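Local atomic coordinates of putative glycoside hydrolase (Bacteroides thetaiotaomicron VPI-5482, PDB entry 3HBZ), a protein that is of unknown function but binds calcium and, as a putative glycoside hydrolase, may play a part in carbohydrate metabolism. Residues D237-Y242 against S327-D332; Y212-Y217 against W281-L286; I99-D104 against I331-L336; G129-A134 against F187-A192. All coordinates share one frame; numbering follows the deposited sequence.

Interaction 1 of 4, residues D237-Y242 against S327-D332; sequences DICDIY and STLLID. With CA (calcium ion), chain B.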
loop_
_atom_site.group_PDB
_atom_site.type_symbol
_atom_site.label_atom_id
_atom_site.label_comp_id
_atom_site.label_asym_id
_atom_site.label_seq_id
_atom_site.Cartn_x
_atom_site.Cartn_y
_atom_site.Cartn_z
ATOM N N ASP A 237 19.787 14.120 -1.176
ATOM C CA ASP A 237 18.644 13.285 -0.847
ATOM C C ASP A 237 19.136 11.890 -0.420
ATOM O O ASP A 237 20.290 11.515 -0.701
ATOM C CB ASP A 237 17.709 13.192 -2.066
ATOM C CG ASP A 237 16.250 12.902 -1.715
ATOM O OD1 ASP A 237 15.884 12.740 -0.511
ATOM O OD2 ASP A 237 15.445 12.816 -2.691
ATOM N N ILE A 238 18.287 11.157 0.300
ATOM C CA ILE A 238 18.566 9.762 0.635
ATOM C C ILE A 238 17.238 9.037 0.698
ATOM O O ILE A 238 16.200 9.657 0.937
ATOM C CB ILE A 238 19.386 9.616 1.980
ATOM C CG1 ILE A 238 20.082 8.246 2.106
ATOM C CG2 ILE A 238 18.477 9.929 3.238
ATOM C CD1 ILE A 238 21.021 7.834 0.900
ATOM N N CYS A 239 17.272 7.734 0.420
ATOM C CA CYS A 239 16.125 6.864 0.552
ATOM C C CYS A 239 15.844 6.478 1.999
ATOM O O CYS A 239 16.681 6.738 2.903
ATOM C CB CYS A 239 16.369 5.601 -0.259
ATOM S SG CYS A 239 17.866 4.721 0.235
ATOM N N ASP A 240 14.683 5.864 2.224
ATOM C CA ASP A 240 14.359 5.210 3.506
ATOM C C ASP A 240 13.781 3.841 3.207
ATOM O O ASP A 240 13.079 3.629 2.190
ATOM C CB ASP A 240 13.381 6.052 4.328
ATOM C CG ASP A 240 13.459 5.791 5.828
ATOM O OD1 ASP A 240 14.258 4.962 6.327
ATOM O OD2 ASP A 240 12.678 6.440 6.518
ATOM N N ILE A 241 14.140 2.896 4.068
ATOM C CA ILE A 241 13.647 1.540 4.018
ATOM C C ILE A 241 13.411 1.124 5.465
ATOM O O ILE A 241 14.328 1.196 6.281
ATOM C CB ILE A 241 14.704 0.570 3.391
ATOM C CG1 ILE A 241 15.126 1.061 2.003
ATOM C CG2 ILE A 241 14.141 -0.888 3.397
ATOM C CD1 ILE A 241 16.299 0.306 1.306
ATOM N N TYR A 242 12.185 0.745 5.794
ATOM C CA TYR A 242 11.862 0.438 7.148
ATOM C C TYR A 242 10.698 -0.532 7.237
ATOM O O TYR A 242 10.042 -0.821 6.223
ATOM C CB TYR A 242 11.638 1.716 7.928
ATOM C CG TYR A 242 10.464 2.587 7.528
ATOM C CD1 TYR A 242 9.222 2.440 8.149
ATOM C CD2 TYR A 242 10.606 3.581 6.596
ATOM C CE1 TYR A 242 8.138 3.286 7.845
ATOM C CE2 TYR A 242 9.505 4.422 6.232
ATOM C CZ TYR A 242 8.285 4.277 6.884
ATOM O OH TYR A 242 7.215 5.108 6.584
ATOM N N SER A 327 15.441 11.492 -7.630
ATOM C CA SER A 327 15.980 10.489 -6.697
ATOM C C SER A 327 15.395 9.148 -7.051
ATOM O O SER A 327 14.190 9.062 -7.213
ATOM C CB SER A 327 15.702 10.865 -5.233
ATOM O OG SER A 327 16.582 11.928 -4.858
ATOM N N THR A 328 16.245 8.111 -7.209
ATOM C CA THR A 328 15.831 6.796 -7.742
ATOM C C THR A 328 16.317 5.665 -6.839
ATOM O O THR A 328 17.523 5.511 -6.623
ATOM C CB THR A 328 16.389 6.566 -9.137
ATOM O OG1 THR A 328 15.952 7.630 -9.982
ATOM C CG2 THR A 328 15.945 5.190 -9.745
ATOM N N LEU A 329 15.359 4.921 -6.278
ATOM C CA LEU A 329 15.611 3.771 -5.456
ATOM C C LEU A 329 15.100 2.557 -6.225
ATOM O O LEU A 329 13.919 2.508 -6.579
ATOM C CB LEU A 329 14.889 3.899 -4.096
ATOM C CG LEU A 329 15.012 2.696 -3.144
ATOM C CD1 LEU A 329 16.494 2.438 -2.652
ATOM C CD2 LEU A 329 14.112 2.849 -1.958
ATOM N N LEU A 330 16.003 1.625 -6.510
ATOM C CA LEU A 330 15.670 0.293 -7.033
ATOM C C LEU A 330 15.743 -0.752 -5.935
ATOM O O LEU A 330 16.674 -0.749 -5.128
ATOM C CB LEU A 330 16.604 -0.104 -8.214
ATOM C CG LEU A 330 16.741 0.843 -9.378
ATOM C CD1 LEU A 330 17.715 0.216 -10.460
ATOM C CD2 LEU A 330 15.321 1.287 -9.982
ATOM N N ILE A 331 14.743 -1.637 -5.876
ATOM C CA ILE A 331 14.661 -2.632 -4.820
ATOM C C ILE A 331 14.411 -3.980 -5.434
ATOM O O ILE A 331 13.605 -4.088 -6.367
ATOM C CB ILE A 331 13.508 -2.305 -3.831
ATOM C CG1 ILE A 331 13.793 -1.027 -3.004
ATOM C CG2 ILE A 331 13.187 -3.493 -2.949
ATOM C CD1 ILE A 331 14.885 -1.194 -1.909
ATOM N N ASP A 332 15.132 -5.006 -4.969
ATOM C CA ASP A 332 14.868 -6.356 -5.421
ATOM C C ASP A 332 15.229 -7.401 -4.370
ATOM O O ASP A 332 16.013 -7.134 -3.444
ATOM C CB ASP A 332 15.613 -6.647 -6.726
ATOM C CG ASP A 332 14.867 -7.667 -7.628
ATOM O OD1 ASP A 332 13.786 -8.140 -7.217
ATOM O OD2 ASP A 332 15.375 -8.004 -8.731
HETATM CA CA CA B . 13.267 -9.484 -9.237
HETATM O O HOH W 1 14.075 -11.392 -8.084
#
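Asp237 and Ser327 meet through one hydrogen bond, the hydroxyl OG of Ser327 giving its proton to OD2 of Asp237 across 2.6 Å. The bond reaches OD2 on its anti side, 29° out of the carboxylate plane. Asp237 carries CG roughly anti to its backbone N (chi1 -154°), which swings the carboxylate toward Ser327. The same OD2 is also bonded to Ser315 OG and Ala324 N, so three partners grip this buried oxygen, while Ser327 OG has Gly222 N as a second partner. Farther along, the contact turns apolar. Cys239 holds SG between its backbone N and carbonyl carbon, and from there SG lies 3.9 Å from CD1 of Leu329; the other branch, CD2, packs against CB of Cys239. Ile241 and Ile331 then reach toward each other tip to tip, CD1 of Ile241 standing 3.8 Å from CD1 of Ile331. Tyr217 and Phe312 also pack on Ile331. Next along the chain, Asp332 binds the calcium ion with both carboxylate oxygens. The axes of the short segments 240-242 and 328-332 stay 10.2 Å apart at their closest, with directions 33° apart, so side chains fill the gap, as between the facing sheets of a beta-sandwich.

Interaction 2 of 4, residues Y212-Y217 against W281-L286; sequences YLAGYY and WTYFKL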
loop_
_atom_site.group_PDB
_atom_site.type_symbol
_atom_site.label_atom_id
_atom_site.label_comp_id
_atom_site.label_asym_id
_atom_site.label_seq_id
_atom_site.Cartn_x
_atom_site.Cartn_y
_atom_site.Cartn_z
ATOM N N TYR A 212 14.203 -9.843 10.923
ATOM C CA TYR A 212 15.024 -9.055 9.984
ATOM C C TYR A 212 14.243 -8.762 8.729
ATOM O O TYR A 212 13.370 -9.561 8.341
ATOM C CB TYR A 212 16.280 -9.820 9.513
ATOM C CG TYR A 212 17.239 -10.148 10.617
ATOM C CD1 TYR A 212 17.106 -11.319 11.317
ATOM C CD2 TYR A 212 18.237 -9.258 11.002
ATOM C CE1 TYR A 212 17.936 -11.632 12.362
ATOM C CE2 TYR A 212 19.113 -9.577 12.065
ATOM C CZ TYR A 212 18.929 -10.769 12.732
ATOM O OH TYR A 212 19.721 -11.180 13.753
ATOM N N LEU A 213 14.521 -7.585 8.138
ATOM C CA LEU A 213 14.095 -7.237 6.784
ATOM C C LEU A 213 15.394 -7.183 5.958
ATOM O O LEU A 213 16.279 -6.372 6.264
ATOM C CB LEU A 213 13.451 -5.854 6.749
ATOM C CG LEU A 213 13.019 -5.389 5.341
ATOM C CD1 LEU A 213 11.947 -6.327 4.765
ATOM C CD2 LEU A 213 12.476 -3.970 5.393
ATOM N N ALA A 214 15.488 -8.010 4.920
ATOM C CA ALA A 214 16.693 -8.150 4.116
ATOM C C ALA A 214 16.343 -7.960 2.649
ATOM O O ALA A 214 15.205 -8.161 2.274
ATOM C CB ALA A 214 17.347 -9.556 4.337
ATOM N N GLY A 215 17.313 -7.507 1.855
ATOM C CA GLY A 215 17.141 -7.393 0.421
ATOM C C GLY A 215 18.253 -6.621 -0.219
ATOM O O GLY A 215 19.290 -6.396 0.409
ATOM N N TYR A 216 18.051 -6.226 -1.482
ATOM C CA TYR A 216 19.057 -5.467 -2.193
ATOM C C TYR A 216 18.526 -4.142 -2.726
ATOM O O TYR A 216 17.361 -4.056 -3.131
ATOM C CB TYR A 216 19.611 -6.297 -3.363
ATOM C CG TYR A 216 20.433 -7.443 -2.890
ATOM C CD1 TYR A 216 19.831 -8.648 -2.550
ATOM C CD2 TYR A 216 21.825 -7.320 -2.737
ATOM C CE1 TYR A 216 20.583 -9.708 -2.102
ATOM C CE2 TYR A 216 22.592 -8.390 -2.297
ATOM C CZ TYR A 216 21.946 -9.568 -1.964
ATOM O OH TYR A 216 22.647 -10.630 -1.511
ATOM N N TYR A 217 19.415 -3.138 -2.811
ATOM C CA TYR A 217 19.048 -1.863 -3.403
ATOM C C TYR A 217 20.159 -1.237 -4.203
ATOM O O TYR A 217 21.327 -1.578 -4.056
ATOM C CB TYR A 217 18.538 -0.866 -2.358
ATOM C CG TYR A 217 19.624 -0.163 -1.607
ATOM C CD1 TYR A 217 20.318 -0.818 -0.579
ATOM C CD2 TYR A 217 19.970 1.152 -1.898
ATOM C CE1 TYR A 217 21.318 -0.172 0.140
ATOM C CE2 TYR A 217 20.996 1.795 -1.211
ATOM C CZ TYR A 217 21.656 1.127 -0.178
ATOM O OH TYR A 217 22.667 1.748 0.514
ATOM N N TRP A 281 24.146 -3.361 -6.709
ATOM C CA TRP A 281 23.128 -3.957 -5.838
ATOM C C TRP A 281 23.772 -4.189 -4.500
ATOM O O TRP A 281 24.766 -4.915 -4.415
ATOM C CB TRP A 281 22.626 -5.294 -6.397
ATOM C CG TRP A 281 21.702 -5.130 -7.602
ATOM C CD1 TRP A 281 21.969 -5.491 -8.901
ATOM C CD2 TRP A 281 20.384 -4.609 -7.602
ATOM N NE1 TRP A 281 20.897 -5.215 -9.701
ATOM C CE2 TRP A 281 19.907 -4.668 -8.939
ATOM C CE3 TRP A 281 19.544 -4.102 -6.611
ATOM C CZ2 TRP A 281 18.644 -4.237 -9.299
ATOM C CZ3 TRP A 281 18.271 -3.654 -6.974
ATOM C CH2 TRP A 281 17.831 -3.729 -8.303
ATOM N N THR A 282 23.216 -3.571 -3.466
ATOM C CA THR A 282 23.839 -3.537 -2.154
ATOM C C THR A 282 22.885 -4.199 -1.183
ATOM O O THR A 282 21.701 -3.876 -1.162
ATOM C CB THR A 282 24.107 -2.049 -1.773
ATOM O OG1 THR A 282 24.865 -1.430 -2.825
ATOM C CG2 THR A 282 24.814 -1.919 -0.438
ATOM N N TYR A 283 23.407 -5.112 -0.374
ATOM C CA TYR A 283 22.623 -5.899 0.545
ATOM C C TYR A 283 22.292 -5.099 1.792
ATOM O O TYR A 283 23.136 -4.335 2.269
ATOM C CB TYR A 283 23.427 -7.125 0.977
ATOM C CG TYR A 283 22.680 -8.127 1.818
ATOM C CD1 TYR A 283 21.519 -8.736 1.344
ATOM C CD2 TYR A 283 23.161 -8.515 3.082
ATOM C CE1 TYR A 283 20.839 -9.698 2.113
ATOM C CE2 TYR A 283 22.499 -9.474 3.845
ATOM C CZ TYR A 283 21.347 -10.065 3.354
ATOM O OH TYR A 283 20.686 -11.006 4.109
ATOM N N PHE A 284 21.052 -5.225 2.277
ATOM C CA PHE A 284 20.695 -4.711 3.573
ATOM C C PHE A 284 20.095 -5.828 4.391
ATOM O O PHE A 284 19.453 -6.735 3.861
ATOM C CB PHE A 284 19.762 -3.501 3.485
ATOM C CG PHE A 284 18.464 -3.747 2.789
ATOM C CD1 PHE A 284 17.341 -4.170 3.494
ATOM C CD2 PHE A 284 18.318 -3.458 1.450
ATOM C CE1 PHE A 284 16.134 -4.357 2.858
ATOM C CE2 PHE A 284 17.096 -3.640 0.812
ATOM C CZ PHE A 284 16.001 -4.071 1.520
ATOM N N LYS A 285 20.325 -5.780 5.690
ATOM C CA LYS A 285 19.731 -6.757 6.592
ATOM C C LYS A 285 19.429 -6.079 7.899
ATOM O O LYS A 285 20.286 -5.946 8.742
ATOM C CB LYS A 285 20.652 -7.954 6.772
ATOM C CG LYS A 285 20.082 -9.057 7.670
ATOM C CD LYS A 285 21.034 -10.238 7.697
ATOM C CE LYS A 285 20.619 -11.254 8.732
ATOM N NZ LYS A 285 21.528 -12.436 8.764
ATOM N N LEU A 286 18.181 -5.670 8.062
ATOM C CA LEU A 286 17.794 -4.741 9.104
ATOM C C LEU A 286 17.175 -5.498 10.246
ATOM O O LEU A 286 16.130 -6.078 10.075
ATOM C CB LEU A 286 16.780 -3.755 8.538
ATOM C CG LEU A 286 17.204 -3.111 7.217
ATOM C CD1 LEU A 286 16.054 -2.212 6.745
ATOM C CD2 LEU A 286 18.564 -2.375 7.330
#
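Leu213 and Leu286 exchange two backbone hydrogen bonds, the first of three hydrogen-bonded pairs in this antiparallel strand pairing. Leu286 N reaches Leu213 O at 2.7 Å, nearly straight (171° at the hydrogen), and Leu213 N answers to Leu286 O. Gly215 and Phe284 bond in the same two-way manner, with Phe284 N 2.8 Å from Gly215 O, as do Tyr217 and Thr282. On the other edge of 212-217, the backbones of Tyr212, Ala214 and Tyr216 bond to Ile337, Glu335 and Asp332. Phe284 holds CG between its backbone N and carbonyl carbon (chi1 59°), which folds the ring over Gly215, whose CA lies 3.9 Å from the Phe284 centroid as a CH-pi contact. Tyr217 OH is bonded to Lys276 N and Thr282 OG1 to Glu280 O. The extended Lys285 chain passes over one face of the Tyr212 ring, its NZ 4.9 Å from the centroid in a cation-pi contact; NZ also bonds to a hexaethylene glycol, probably from the crystallisation liquor. Tyr283 brings CD1 over one face of the Tyr216 ring, an oblique pair with planes 46° apart. Backbone polarity is thus met within the pair and by strand 328-338, while side chains add dispersion, CH-pi and cation-pi contacts.

Interaction 3 of 4, residues I99-D104 against I331-L336; sequences IYNFED and IDEVEL. With CA (calcium ion), chain B; NA (sodium ion), chain D.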
loop_
_atom_site.group_PDB
_atom_site.type_symbol
_atom_site.label_atom_id
_atom_site.label_comp_id
_atom_site.label_asym_id
_atom_site.label_seq_id
_atom_site.Cartn_x
_atom_site.Cartn_y
_atom_site.Cartn_z
ATOM N N ILE A 99 8.265 -13.097 0.815
ATOM C CA ILE A 99 9.345 -13.209 -0.173
ATOM C C ILE A 99 8.944 -12.364 -1.367
ATOM O O ILE A 99 7.930 -12.642 -1.991
ATOM C CB ILE A 99 9.579 -14.680 -0.618
ATOM C CG1 ILE A 99 9.897 -15.584 0.580
ATOM C CG2 ILE A 99 10.675 -14.782 -1.707
ATOM C CD1 ILE A 99 11.298 -15.523 1.076
ATOM N N TYR A 100 9.742 -11.351 -1.700
ATOM C CA TYR A 100 9.333 -10.335 -2.677
ATOM C C TYR A 100 10.348 -10.208 -3.795
ATOM O O TYR A 100 11.439 -9.699 -3.584
ATOM C CB TYR A 100 9.201 -8.984 -1.983
ATOM C CG TYR A 100 8.502 -9.057 -0.642
ATOM C CD1 TYR A 100 7.232 -9.588 -0.534
ATOM C CD2 TYR A 100 9.121 -8.595 0.509
ATOM C CE1 TYR A 100 6.587 -9.661 0.685
ATOM C CE2 TYR A 100 8.496 -8.673 1.740
ATOM C CZ TYR A 100 7.227 -9.185 1.831
ATOM O OH TYR A 100 6.599 -9.230 3.068
ATOM N N ASN A 101 9.977 -10.650 -4.989
ATOM C CA ASN A 101 10.867 -10.587 -6.146
ATOM C C ASN A 101 10.451 -9.520 -7.183
ATOM O O ASN A 101 11.137 -9.286 -8.175
ATOM C CB ASN A 101 10.951 -11.984 -6.776
ATOM C CG ASN A 101 11.875 -12.925 -5.982
ATOM O OD1 ASN A 101 13.058 -12.683 -5.868
ATOM N ND2 ASN A 101 11.327 -13.994 -5.452
ATOM N N PHE A 102 9.305 -8.893 -6.939
ATOM C CA PHE A 102 8.815 -7.774 -7.723
ATOM C C PHE A 102 8.615 -8.076 -9.199
ATOM O O PHE A 102 8.788 -7.186 -10.045
ATOM C CB PHE A 102 9.695 -6.540 -7.456
ATOM C CG PHE A 102 9.710 -6.156 -6.001
ATOM C CD1 PHE A 102 8.614 -5.537 -5.449
ATOM C CD2 PHE A 102 10.725 -6.561 -5.150
ATOM C CE1 PHE A 102 8.575 -5.249 -4.087
ATOM C CE2 PHE A 102 10.677 -6.265 -3.798
ATOM C CZ PHE A 102 9.589 -5.611 -3.285
ATOM N N GLU A 103 8.245 -9.332 -9.496
ATOM C CA GLU A 103 7.987 -9.771 -10.847
ATOM C C GLU A 103 6.536 -9.513 -11.298
ATOM O O GLU A 103 6.275 -9.328 -12.474
ATOM C CB GLU A 103 8.289 -11.274 -11.036
ATOM C CG GLU A 103 9.691 -11.773 -10.581
ATOM C CD GLU A 103 10.823 -10.964 -11.199
ATOM O OE1 GLU A 103 10.647 -10.464 -12.337
ATOM O OE2 GLU A 103 11.877 -10.820 -10.548
ATOM N N ASP A 104 5.589 -9.558 -10.367
ATOM C CA ASP A 104 4.174 -9.679 -10.715
ATOM C C ASP A 104 3.446 -8.371 -10.467
ATOM O O ASP A 104 3.578 -7.778 -9.379
ATOM C CB ASP A 104 3.514 -10.734 -9.837
ATOM C CG ASP A 104 4.007 -12.163 -10.149
ATOM O OD1 ASP A 104 4.187 -12.509 -11.319
ATOM O OD2 ASP A 104 4.232 -12.893 -9.189
ATOM N N ILE A 331 14.743 -1.637 -5.876
ATOM C CA ILE A 331 14.661 -2.632 -4.820
ATOM C C ILE A 331 14.411 -3.980 -5.434
ATOM O O ILE A 331 13.605 -4.088 -6.367
ATOM C CB ILE A 331 13.508 -2.305 -3.831
ATOM C CG1 ILE A 331 13.793 -1.027 -3.004
ATOM C CG2 ILE A 331 13.187 -3.493 -2.949
ATOM C CD1 ILE A 331 14.885 -1.194 -1.909
ATOM N N ASP A 332 15.132 -5.006 -4.969
ATOM C CA ASP A 332 14.868 -6.356 -5.421
ATOM C C ASP A 332 15.229 -7.401 -4.370
ATOM O O ASP A 332 16.013 -7.134 -3.444
ATOM C CB ASP A 332 15.613 -6.647 -6.726
ATOM C CG ASP A 332 14.867 -7.667 -7.628
ATOM O OD1 ASP A 332 13.786 -8.140 -7.217
ATOM O OD2 ASP A 332 15.375 -8.004 -8.731
ATOM N N GLU A 333 14.645 -8.593 -4.526
ATOM C CA GLU A 333 14.974 -9.781 -3.706
ATOM C C GLU A 333 14.856 -9.505 -2.200
ATOM O O GLU A 333 15.801 -9.717 -1.428
ATOM C CB GLU A 333 16.382 -10.293 -4.035
ATOM C CG GLU A 333 16.540 -10.792 -5.452
ATOM C CD GLU A 333 17.906 -11.441 -5.743
ATOM O OE1 GLU A 333 18.754 -11.543 -4.828
ATOM O OE2 GLU A 333 18.127 -11.873 -6.904
ATOM N N VAL A 334 13.688 -9.057 -1.765
ATOM C CA VAL A 334 13.530 -8.684 -0.374
ATOM C C VAL A 334 12.888 -9.858 0.338
ATOM O O VAL A 334 12.070 -10.575 -0.241
ATOM C CB VAL A 334 12.617 -7.409 -0.211
ATOM C CG1 VAL A 334 12.402 -7.050 1.246
ATOM C CG2 VAL A 334 13.235 -6.240 -0.940
ATOM N N GLU A 335 13.209 -9.995 1.620
ATOM C CA GLU A 335 12.589 -10.992 2.456
ATOM C C GLU A 335 12.231 -10.437 3.824
ATOM O O GLU A 335 13.051 -9.817 4.498
ATOM C CB GLU A 335 13.531 -12.221 2.613
ATOM C CG GLU A 335 12.807 -13.332 3.261
ATOM C CD GLU A 335 13.566 -14.642 3.317
ATOM O OE1 GLU A 335 14.748 -14.687 2.913
ATOM O OE2 GLU A 335 12.938 -15.624 3.777
ATOM N N LEU A 336 11.014 -10.703 4.269
ATOM C CA LEU A 336 10.669 -10.540 5.691
ATOM C C LEU A 336 10.983 -11.848 6.440
ATOM O O LEU A 336 10.284 -12.865 6.287
ATOM C CB LEU A 336 9.184 -10.165 5.810
ATOM C CG LEU A 336 8.692 -9.932 7.235
ATOM C CD1 LEU A 336 9.512 -8.844 7.941
ATOM C CD2 LEU A 336 7.150 -9.626 7.194
HETATM CA CA CA B . 13.267 -9.484 -9.237
HETATM NA NA NA D . 6.071 -13.613 -3.124
HETATM O O HOH W 1 14.075 -11.392 -8.084
HETATM O O HOH W 2 7.503 -12.199 -5.066
HETATM O O HOH W 3 4.815 -13.890 -5.347
HETATM O O HOH W 4 7.691 -15.757 -3.788
HETATM O O HOH W 5 4.299 -14.676 -2.465
#
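Tyr100 and Val334 form a two-way hydrogen-bonded antiparallel pair, Tyr100 N to Val334 O at 2.9 Å and Val334 N to Tyr100 O at 3.0 Å. The Tyr100 side chain, its CG anti to the carbonyl carbon, crosses Val334 obliquely and comes to lie beside Leu336. CB sits 3.7 Å from Val334 O, and CG stays near the same oxygen; CD2 touches CG1 of Val334, whose CB lies at the ring edge; CE2 nears the backbone N of Leu336; and OH ends 3.9 Å from CB of Leu336, hydrogen-bonded to Ala97 O. Next to the pairing both chains turn, Phe102 and Glu333 each taking a left-handed backbone conformation. CE2 of Phe102 touches CG2 of both Ile331 and Val334, the latter at the ring edge. The turns bring Asn101 O, Glu103 OE2 and both carboxylate oxygens of Asp332 onto one calcium ion, with Glu103 OE2 at 2.3 Å from the calcium. Water 1, held also by Asn101 OD1, and the carbonyls of Thr155 and Lys157 complete a set of seven oxygen atoms. Asp332 OD1 further accepts from Glu333 N, and OD2 from Lys154 N. At the other end, Ile99 O binds a sodium ion shared with Glu116. A calcium ion joining the turn after strand 99-100 to the corner in strand 328-338 is consistent with the beta-sandwich of the galactose-binding-domain clan.

Interaction 4 of 4, residues G129-A134 against F187-A192; sequences GNAGYA and FDVGNA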
loop_
_atom_site.group_PDB
_atom_site.type_symbol
_atom_site.label_atom_id
_atom_site.label_comp_id
_atom_site.label_asym_id
_atom_site.label_seq_id
_atom_site.Cartn_x
_atom_site.Cartn_y
_atom_site.Cartn_z
ATOM N N GLY A 129 1.520 5.594 -3.528
ATOM C CA GLY A 129 0.775 6.811 -3.788
ATOM C C GLY A 129 0.356 7.070 -5.232
ATOM O O GLY A 129 -0.059 8.190 -5.548
ATOM N N ASN A 130 0.459 6.063 -6.108
ATOM C CA ASN A 130 0.086 6.245 -7.519
ATOM C C ASN A 130 -1.304 6.857 -7.783
ATOM O O ASN A 130 -1.435 7.776 -8.594
ATOM C CB ASN A 130 0.276 4.931 -8.285
ATOM C CG ASN A 130 1.756 4.645 -8.642
ATOM O OD1 ASN A 130 2.637 5.482 -8.452
ATOM N ND2 ASN A 130 2.016 3.443 -9.161
ATOM N N ALA A 131 -2.331 6.364 -7.097
ATOM C CA ALA A 131 -3.678 6.928 -7.223
ATOM C C ALA A 131 -3.688 8.452 -6.924
ATOM O O ALA A 131 -4.434 9.238 -7.540
ATOM C CB ALA A 131 -4.650 6.202 -6.314
ATOM N N GLY A 132 -2.851 8.849 -5.989
ATOM C CA GLY A 132 -2.722 10.247 -5.619
ATOM C C GLY A 132 -2.029 11.020 -6.725
ATOM O O GLY A 132 -2.473 12.114 -7.075
ATOM N N TYR A 133 -0.914 10.491 -7.224
ATOM C CA TYR A 133 -0.191 11.160 -8.310
ATOM C C TYR A 133 -1.028 11.404 -9.579
ATOM O O TYR A 133 -0.848 12.412 -10.289
ATOM C CB TYR A 133 1.104 10.412 -8.651
ATOM C CG TYR A 133 2.089 11.234 -9.506
ATOM C CD1 TYR A 133 2.775 12.287 -8.964
ATOM C CD2 TYR A 133 2.346 10.905 -10.824
ATOM C CE1 TYR A 133 3.680 13.083 -9.740
ATOM C CE2 TYR A 133 3.275 11.635 -11.601
ATOM C CZ TYR A 133 3.921 12.735 -11.061
ATOM O OH TYR A 133 4.797 13.480 -11.829
ATOM N N ALA A 134 -1.906 10.468 -9.883
ATOM C CA ALA A 134 -2.811 10.597 -11.021
ATOM C C ALA A 134 -3.622 11.884 -10.945
ATOM O O ALA A 134 -3.935 12.503 -11.978
ATOM C CB ALA A 134 -3.768 9.361 -11.096
ATOM N N PHE A 187 -3.782 2.629 0.236
ATOM C CA PHE A 187 -3.716 4.073 -0.048
ATOM C C PHE A 187 -5.140 4.602 -0.126
ATOM O O PHE A 187 -5.915 4.181 -0.946
ATOM C CB PHE A 187 -2.989 4.380 -1.347
ATOM C CG PHE A 187 -2.752 5.885 -1.584
ATOM C CD1 PHE A 187 -1.764 6.540 -0.920
ATOM C CD2 PHE A 187 -3.548 6.605 -2.433
ATOM C CE1 PHE A 187 -1.527 7.884 -1.118
ATOM C CE2 PHE A 187 -3.343 7.972 -2.619
ATOM C CZ PHE A 187 -2.325 8.594 -1.972
ATOM N N ASP A 188 -5.495 5.505 0.776
ATOM C CA ASP A 188 -6.850 6.026 0.839
ATOM C C ASP A 188 -6.918 7.288 0.005
ATOM O O ASP A 188 -6.532 8.370 0.456
ATOM C CB ASP A 188 -7.223 6.261 2.289
ATOM C CG ASP A 188 -8.584 6.963 2.467
ATOM O OD1 ASP A 188 -9.222 7.367 1.490
ATOM O OD2 ASP A 188 -8.948 7.129 3.612
ATOM N N VAL A 189 -7.442 7.157 -1.208
ATOM C CA VAL A 189 -7.337 8.226 -2.186
ATOM C C VAL A 189 -8.197 9.423 -1.775
ATOM O O VAL A 189 -7.951 10.499 -2.238
ATOM C CB VAL A 189 -7.705 7.772 -3.633
ATOM C CG1 VAL A 189 -9.228 7.540 -3.773
ATOM C CG2 VAL A 189 -7.203 8.821 -4.673
ATOM N N GLY A 190 -9.134 9.245 -0.837
ATOM C CA GLY A 190 -9.961 10.353 -0.345
ATOM C C GLY A 190 -9.154 11.352 0.486
ATOM O O GLY A 190 -9.553 12.482 0.613
ATOM N N ASN A 191 -8.012 10.939 1.026
ATOM C CA ASN A 191 -7.105 11.850 1.712
ATOM C C ASN A 191 -5.889 12.343 0.896
ATOM O O ASN A 191 -5.016 13.049 1.406
ATOM C CB ASN A 191 -6.616 11.174 2.989
ATOM C CG ASN A 191 -7.544 11.440 4.182
ATOM O OD1 ASN A 191 -8.025 12.553 4.377
ATOM N ND2 ASN A 191 -7.740 10.438 4.996
ATOM N N ALA A 192 -5.798 11.920 -0.363
ATOM C CA ALA A 192 -4.561 12.046 -1.110
ATOM C C ALA A 192 -4.047 13.486 -1.183
ATOM O O ALA A 192 -2.855 13.732 -1.154
ATOM C CB ALA A 192 -4.741 11.506 -2.539
#
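This is an apolar surface contact in which the short helix 130-134 rests on the end of strand 185-187 and the loop that follows it. Phe187 carries most of it. With CG anti to its backbone N (chi1 -173°), its ring extends to the start of the helix, where CA of Gly129, the N-cap residue, lies over one ring face, 3.9 Å from the centroid, as a CH-pi contact. Elsewhere on the ring, CE2 comes within 3.5 Å of the backbone N of Gly132, an approach permitted by the absence of a side chain on that glycine, and CD2 meets CB of Ala131 at 4.1 Å. That methyl group also touches CG2 of Val189, while CB of Ala192 closes on CA of Gly132 at 3.9 Å. Gly129 N is anchored to Asn181 OD1. The N-terminal turn of the helix, built of small residues, thus packs on an aromatic ring, and the loop beside it is shaped by an Asx turn, Asp188 OD1 accepting from Gly190 N, that leads into the 3-10 segment 189-191.

In the fold
Strand 328-338 joins three of the contacts. Interactions 1 and 3 share Ile331 and Asp332 on it, and both reach the same calcium ion. Interaction 2 abuts them through backbone bonds from the neighbouring strand 210-220. Interactions 1 and 3 are buried, yet the first relies on side chains meeting between strands well apart, the third on backbone pairing and metal ligands. Interaction 2, partly buried, is backbone pairing with Lys285 and Tyr283 exposed on one face and Phe284 and Tyr217 buried on the other. Interaction 4 is a surface contact, about 11 Å from interactions 1 and 3 and about 17 Å from interaction 2 at the nearest atoms, carried by van der Waals and CH-pi contacts without hydrogen bonds between its segments.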